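Local coordinates for protein 1A (Cricket paralysis virus, PDB 6C3R) that suppresses antiviral RNA silencing in insect cells by inhibiting host AGO2 and recruiting a ubiquitin ligase that promotes its degradation, at residues Arg55-Arg58 with Glu59-Leu62; Leu125-Ser128 with Asn129-Arg133. All coordinates share one frame; numbering follows the deposited sequence.

Contact 1 of 2, residues Arg55-Arg58 with Glu59-Leu62; sequences RIKR and EEEL
With CG of Arg58 anti to the backbone N (chi1 178°) and the chain then turned sharply at chi2 (68°), the arginine bends forward along the helix toward Glu61, whose own CG is also anti to N and whose chain runs out extended. NH1 of Arg58 gives a hydrogen bond to OE2 of Glu61 over 3.2 Å, part of a salt bridge. The oxygen lies in the guanidinium plane but is met nearly along its C-O axis, and the two planes stand 71° apart, so the groups form no flat two-bond pair. One guanidinium face lies against Leu62, with CD1 3.9 Å above the plane toward its rim; a branched leucine can cover the apolar face while leaving the polar edge to the carboxylate. Two further salt bridges follow the turns of helix 53-70. NH1 of Arg55 meets OE1 of Glu59 at 2.6 Å, the chains running side by side, and NZ of Lys57 donates to the syn lone pair of Glu60 OE1 at 2.9 Å. Ser41, before strand 42-45, holds both ends of the Lys57-Glu60 pair: its backbone O accepts from Lys57 NZ and its OG bonds Glu60 OE2. Arg55 thus pairs at i to i+4, Lys57 and Arg58 at i to i+3, and Glu61 probably tempers the charge of Arg58, which lies close to Arg96 of the second subunit.

Contact 2 of 2, residues Leu125-Ser128 with Asn129-Arg133; sequences LVSS and NDECR
Glu131 lays its carboxylate across the backbone of Val126, its CD 3.6 Å from the Val126 CA, and one oxygen goes on to grip the next residue. Ser127 N donates to Glu131 OE1 at 2.8 Å, with an N-H...O angle of 153°, but it comes from well above the carboxylate plane. The glutamate gets there because its CG is anti to the backbone N (chi1 -172°) and the rest of its chain is extended; its length carries the carboxylate from the first turn back to the loop. Ser128 is the N-cap of helix 129-136. Its OG accepts from Glu131 N over 2.9 Å in an almost straight bond of 168°, a serine hydroxyl being short enough to stand in for the carbonyl that a first-turn N-H lacks. In a capping box the residue three along would return a bond to the N-cap's own N-H; here Glu131 takes the N-H one residue earlier, so the pairing resembles that motif with a shift of one. The first backbone bond of the helix runs from Cys132 N to Ser128 O, and close to this bond CG1 of Val126 rests 3.8 Å from Cys132 CB. A branched aliphatic and a small thiol suit this buried side, where Val126 also touches Phe24 and Cys132 packs on Trp85 and Val88 of helix 77-90. On the outer side, Ser127 OG bonds back to Leu125 O at 3.0 Å, within the loop that follows helix 117-123. One turn into the helix, NH2 of Arg133, a residue involved in inhibiting host stress granule formation, forms a salt bridge to Asp130 OD1 at 3.2 Å.

Overall arrangement
Contact 1 and contact 2 follow one another along the chain, with centres 22 Å apart and nearest atoms about 13 Å apart, so they do not touch. Helix 77-90 is their common neighbour: Lys86, Phe87 and Asn90 meet side chains of residues 55-62, while Trp85 and Val88 meet those of residues 129-133. Contact 1 lies within a long helix and contact 2 at the start of a short one near the C-terminus. Contact 2 holds Arg133, the stress-granule site. Contact 1 holds no annotated site, but Arg55 and Arg58 approach Glu94 and Arg96 of the second subunit, within its AGO2-interacting region 93-101.

Contact 1 of 2, residues Arg55-Arg58 with Glu59-Leu62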
ATOM      1  N   ARG A  55      -4.125  -0.491  -7.600  1.00 46.80           N
ATOM      2  CA  ARG A  55      -2.763  -0.381  -7.055  1.00 47.04           C
ATOM      3  C   ARG A  55      -1.954  -1.629  -7.446  1.00 44.79           C
ATOM      4  O   ARG A  55      -0.872  -1.523  -7.977  1.00 42.83           O
ATOM      5  CB  ARG A  55      -2.840  -0.202  -5.532  1.00 50.10           C
ATOM      6  CG  ARG A  55      -1.830   0.735  -4.879  1.00 53.29           C
ATOM      7  CD  ARG A  55      -0.573   0.028  -4.413  1.00 57.45           C
ATOM      8  NE  ARG A  55      -0.858  -1.233  -3.711  1.00 61.18           N
ATOM      9  CZ  ARG A  55       0.002  -2.249  -3.568  1.00 64.66           C
ATOM     10  NH1 ARG A  55       1.262  -2.188  -4.035  1.00 63.82           N
ATOM     11  NH2 ARG A  55      -0.403  -3.349  -2.925  1.00 66.78           N
ATOM     12  N   ILE A  56      -2.541  -2.803  -7.232  1.00 45.06           N
ATOM     13  CA  ILE A  56      -1.970  -4.101  -7.642  1.00 43.84           C
ATOM     14  C   ILE A  56      -1.684  -4.109  -9.147  1.00 42.50           C
ATOM     15  O   ILE A  56      -0.577  -4.414  -9.567  1.00 41.73           O
ATOM     16  CB  ILE A  56      -2.924  -5.308  -7.319  1.00 44.64           C
ATOM     17  CG1 ILE A  56      -3.321  -5.399  -5.844  1.00 46.54           C
ATOM     18  CG2 ILE A  56      -2.321  -6.625  -7.738  1.00 45.17           C
ATOM     19  CD1 ILE A  56      -2.167  -5.273  -4.883  1.00 48.23           C
ATOM     20  N   LYS A  57      -2.691  -3.798  -9.950  1.00 42.72           N
ATOM     21  CA  LYS A  57      -2.577  -3.909 -11.406  1.00 44.37           C
ATOM     22  C   LYS A  57      -1.516  -2.976 -12.000  1.00 42.49           C
ATOM     23  O   LYS A  57      -0.714  -3.380 -12.841  1.00 41.20           O
ATOM     24  CB  LYS A  57      -3.936  -3.677 -12.057  1.00 47.30           C
ATOM     25  CG  LYS A  57      -4.909  -4.824 -11.814  1.00 50.46           C
ATOM     26  CD  LYS A  57      -4.593  -6.002 -12.727  1.00 53.45           C
ATOM     27  CE  LYS A  57      -4.799  -7.349 -12.042  1.00 56.39           C
ATOM     28  NZ  LYS A  57      -4.186  -8.448 -12.847  1.00 58.44           N
ATOM     29  N   ARG A  58      -1.510  -1.742 -11.520  1.00 41.79           N
ATOM     30  CA  ARG A  58      -0.435  -0.791 -11.784  1.00 42.14           C
ATOM     31  C   ARG A  58       0.979  -1.321 -11.455  1.00 39.86           C
ATOM     32  O   ARG A  58       1.900  -1.120 -12.244  1.00 37.80           O
ATOM     33  CB  ARG A  58      -0.716   0.504 -11.026  1.00 42.89           C
ATOM     34  CG  ARG A  58       0.342   1.576 -11.150  1.00 44.24           C
ATOM     35  CD  ARG A  58       0.421   2.151 -12.556  1.00 46.44           C
ATOM     36  NE  ARG A  58       1.076   3.465 -12.520  1.00 48.08           N
ATOM     37  CZ  ARG A  58       1.655   4.078 -13.550  1.00 50.26           C
ATOM     38  NH1 ARG A  58       1.674   3.533 -14.770  1.00 52.42           N
ATOM     39  NH2 ARG A  58       2.219   5.267 -13.359  1.00 51.33           N
ATOM     40  N   GLU A  59       1.140  -1.972 -10.306  1.00 39.29           N
ATOM     41  CA  GLU A  59       2.427  -2.558  -9.908  1.00 40.09           C
ATOM     42  C   GLU A  59       2.909  -3.625 -10.920  1.00 40.25           C
ATOM     43  O   GLU A  59       4.061  -3.615 -11.358  1.00 38.92           O
ATOM     44  CB  GLU A  59       2.360  -3.113  -8.465  1.00 41.42           C
ATOM     45  CG  GLU A  59       3.734  -3.490  -7.881  1.00 44.13           C
ATOM     46  CD  GLU A  59       3.789  -3.665  -6.347  1.00 46.98           C
ATOM     47  OE1 GLU A  59       3.311  -2.796  -5.590  1.00 50.29           O
ATOM     48  OE2 GLU A  59       4.352  -4.671  -5.866  1.00 48.80           O
ATOM     49  N   GLU A  60       2.005  -4.514 -11.324  1.00 42.33           N
ATOM     50  CA  GLU A  60       2.300  -5.565 -12.325  1.00 42.31           C
ATOM     51  C   GLU A  60       2.681  -4.985 -13.691  1.00 39.04           C
ATOM     52  O   GLU A  60       3.563  -5.487 -14.358  1.00 37.19           O
ATOM     53  CB  GLU A  60       1.083  -6.478 -12.511  1.00 45.45           C
ATOM     54  CG  GLU A  60       0.658  -7.249 -11.267  1.00 48.71           C
ATOM     55  CD  GLU A  60      -0.752  -7.862 -11.361  1.00 53.17           C
ATOM     56  OE1 GLU A  60      -1.347  -7.914 -12.489  1.00 54.26           O
ATOM     57  OE2 GLU A  60      -1.258  -8.310 -10.288  1.00 52.67           O
ATOM     58  N   GLU A  61       1.961  -3.946 -14.099  1.00 37.45           N
ATOM     59  CA  GLU A  61       2.173  -3.250 -15.370  1.00 36.59           C
ATOM     60  C   GLU A  61       3.589  -2.658 -15.432  1.00 34.55           C
ATOM     61  O   GLU A  61       4.316  -2.819 -16.433  1.00 34.00           O
ATOM     62  CB  GLU A  61       1.106  -2.159 -15.520  1.00 38.05           C
ATOM     63  CG  GLU A  61       1.098  -1.452 -16.861  1.00 41.13           C
ATOM     64  CD  GLU A  61       0.379  -0.108 -16.846  1.00 44.03           C
ATOM     65  OE1 GLU A  61      -0.458   0.137 -17.752  1.00 47.81           O
ATOM     66  OE2 GLU A  61       0.643   0.725 -15.945  1.00 44.99           O
ATOM     67  N   LEU A  62       3.977  -2.006 -14.341  1.00 32.68           N
ATOM     68  CA  LEU A  62       5.273  -1.385 -14.204  1.00 32.32           C
ATOM     69  C   LEU A  62       6.431  -2.380 -14.094  1.00 33.05           C
ATOM     70  O   LEU A  62       7.487  -2.162 -14.689  1.00 33.93           O
ATOM     71  CB  LEU A  62       5.271  -0.448 -12.985  1.00 31.88           C
ATOM     72  CG  LEU A  62       4.456   0.838 -13.102  1.00 32.13           C
ATOM     73  CD1 LEU A  62       4.386   1.570 -11.785  1.00 31.91           C
ATOM     74  CD2 LEU A  62       5.031   1.738 -14.168  1.00 32.59           C
TER

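Contact 2 of 2, residues Leu125-Ser128 with Asn129-Arg133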
ATOM      1  N   LEU A 125      22.643   0.443  -1.562  1.00 47.50           N
ATOM      2  CA  LEU A 125      22.982   1.284  -0.431  1.00 48.67           C
ATOM      3  C   LEU A 125      21.961   2.367  -0.096  1.00 49.86           C
ATOM      4  O   LEU A 125      22.169   3.117   0.866  1.00 52.37           O
ATOM      5  CB  LEU A 125      24.334   1.939  -0.704  1.00 48.96           C
ATOM      6  CG  LEU A 125      25.488   0.959  -0.933  1.00 47.67           C
ATOM      7  CD1 LEU A 125      26.679   1.666  -1.558  1.00 47.11           C
ATOM      8  CD2 LEU A 125      25.834   0.279   0.381  1.00 48.31           C
ATOM      9  N   VAL A 126      20.874   2.453  -0.868  1.00 49.89           N
ATOM     10  CA  VAL A 126      19.807   3.447  -0.636  1.00 49.35           C
ATOM     11  C   VAL A 126      19.191   3.161   0.728  1.00 50.80           C
ATOM     12  O   VAL A 126      18.859   2.012   1.023  1.00 53.19           O
ATOM     13  CB  VAL A 126      18.726   3.437  -1.767  1.00 46.65           C
ATOM     14  CG1 VAL A 126      17.553   4.347  -1.438  1.00 45.17           C
ATOM     15  CG2 VAL A 126      19.340   3.859  -3.097  1.00 46.05           C
ATOM     16  N   SER A 127      19.071   4.202   1.550  1.00 52.96           N
ATOM     17  CA  SER A 127      18.657   4.087   2.972  1.00 54.95           C
ATOM     18  C   SER A 127      17.397   4.879   3.363  1.00 55.09           C
ATOM     19  O   SER A 127      16.976   4.814   4.517  1.00 55.64           O
ATOM     20  CB  SER A 127      19.807   4.560   3.879  1.00 55.80           C
ATOM     21  OG  SER A 127      21.015   3.929   3.520  1.00 56.94           O
ATOM     22  N   SER A 128      16.818   5.634   2.431  1.00 55.66           N
ATOM     23  CA  SER A 128      15.643   6.435   2.725  1.00 57.72           C
ATOM     24  C   SER A 128      14.809   6.708   1.480  1.00 59.29           C
ATOM     25  O   SER A 128      15.265   6.486   0.363  1.00 62.27           O
ATOM     26  CB  SER A 128      16.070   7.760   3.357  1.00 58.09           C
ATOM     27  OG  SER A 128      16.624   8.640   2.403  1.00 58.81           O
ATOM     28  N   ASN A 129      13.586   7.187   1.690  1.00 60.85           N
ATOM     29  CA  ASN A 129      12.766   7.743   0.606  1.00 62.37           C
ATOM     30  C   ASN A 129      13.464   8.917  -0.085  1.00 59.78           C
ATOM     31  O   ASN A 129      13.482   9.024  -1.308  1.00 56.38           O
ATOM     32  CB  ASN A 129      11.404   8.230   1.140  1.00 66.64           C
ATOM     33  CG  ASN A 129      10.551   7.107   1.721  1.00 70.93           C
ATOM     34  OD1 ASN A 129      10.802   5.929   1.472  1.00 74.12           O
ATOM     35  ND2 ASN A 129       9.528   7.473   2.504  1.00 74.02           N
ATOM     36  N   ASP A 130      14.044   9.791   0.721  1.00 60.35           N
ATOM     37  CA  ASP A 130      14.633  11.024   0.220  1.00 61.78           C
ATOM     38  C   ASP A 130      15.853  10.763  -0.645  1.00 59.28           C
ATOM     39  O   ASP A 130      16.018  11.400  -1.694  1.00 57.89           O
ATOM     40  CB  ASP A 130      14.976  11.937   1.388  1.00 66.12           C
ATOM     41  CG  ASP A 130      13.761  12.276   2.217  1.00 69.46           C
ATOM     42  OD1 ASP A 130      12.994  13.145   1.760  1.00 72.31           O
ATOM     43  OD2 ASP A 130      13.551  11.652   3.290  1.00 71.68           O
ATOM     44  N   GLU A 131      16.687   9.814  -0.215  1.00 56.70           N
ATOM     45  CA  GLU A 131      17.823   9.360  -1.026  1.00 56.02           C
ATOM     46  C   GLU A 131      17.376   8.684  -2.318  1.00 53.44           C
ATOM     47  O   GLU A 131      17.937   8.932  -3.384  1.00 51.93           O
ATOM     48  CB  GLU A 131      18.699   8.376  -0.249  1.00 56.33           C
ATOM     49  CG  GLU A 131      19.997   8.023  -0.978  1.00 55.44           C
ATOM     50  CD  GLU A 131      20.782   6.936  -0.292  1.00 55.14           C
ATOM     51  OE1 GLU A 131      20.422   6.549   0.840  1.00 54.04           O
ATOM     52  OE2 GLU A 131      21.754   6.450  -0.911  1.00 56.41           O
ATOM     53  N   CYS A 132      16.395   7.799  -2.182  1.00 51.46           N
ATOM     54  CA  CYS A 132      15.760   7.131  -3.309  1.00 50.06           C
ATOM     55  C   CYS A 132      15.225   8.075  -4.382  1.00 49.26           C
ATOM     56  O   CYS A 132      15.424   7.843  -5.565  1.00 48.86           O
ATOM     57  CB  CYS A 132      14.614   6.266  -2.807  1.00 50.05           C
ATOM     58  SG  CYS A 132      13.920   5.286  -4.129  1.00 51.20           S
ATOM     59  N   ARG A 133      14.539   9.132  -3.969  1.00 50.62           N
ATOM     60  CA  ARG A 133      14.032  10.126  -4.912  1.00 51.03           C
ATOM     61  C   ARG A 133      15.170  10.810  -5.671  1.00 48.91           C
ATOM     62  O   ARG A 133      15.051  11.057  -6.872  1.00 49.39           O
ATOM     63  CB  ARG A 133      13.140  11.155  -4.197  1.00 54.27           C
ATOM     64  CG  ARG A 133      12.629  12.280  -5.099  1.00 58.15           C
ATOM     65  CD  ARG A 133      11.400  13.000  -4.537  1.00 61.84           C
ATOM     66  NE  ARG A 133      11.595  13.513  -3.168  1.00 65.58           N
ATOM     67  CZ  ARG A 133      11.051  13.011  -2.045  1.00 68.06           C
ATOM     68  NH1 ARG A 133      10.237  11.949  -2.056  1.00 69.61           N
ATOM     69  NH2 ARG A 133      11.325  13.587  -0.876  1.00 69.47           N
TER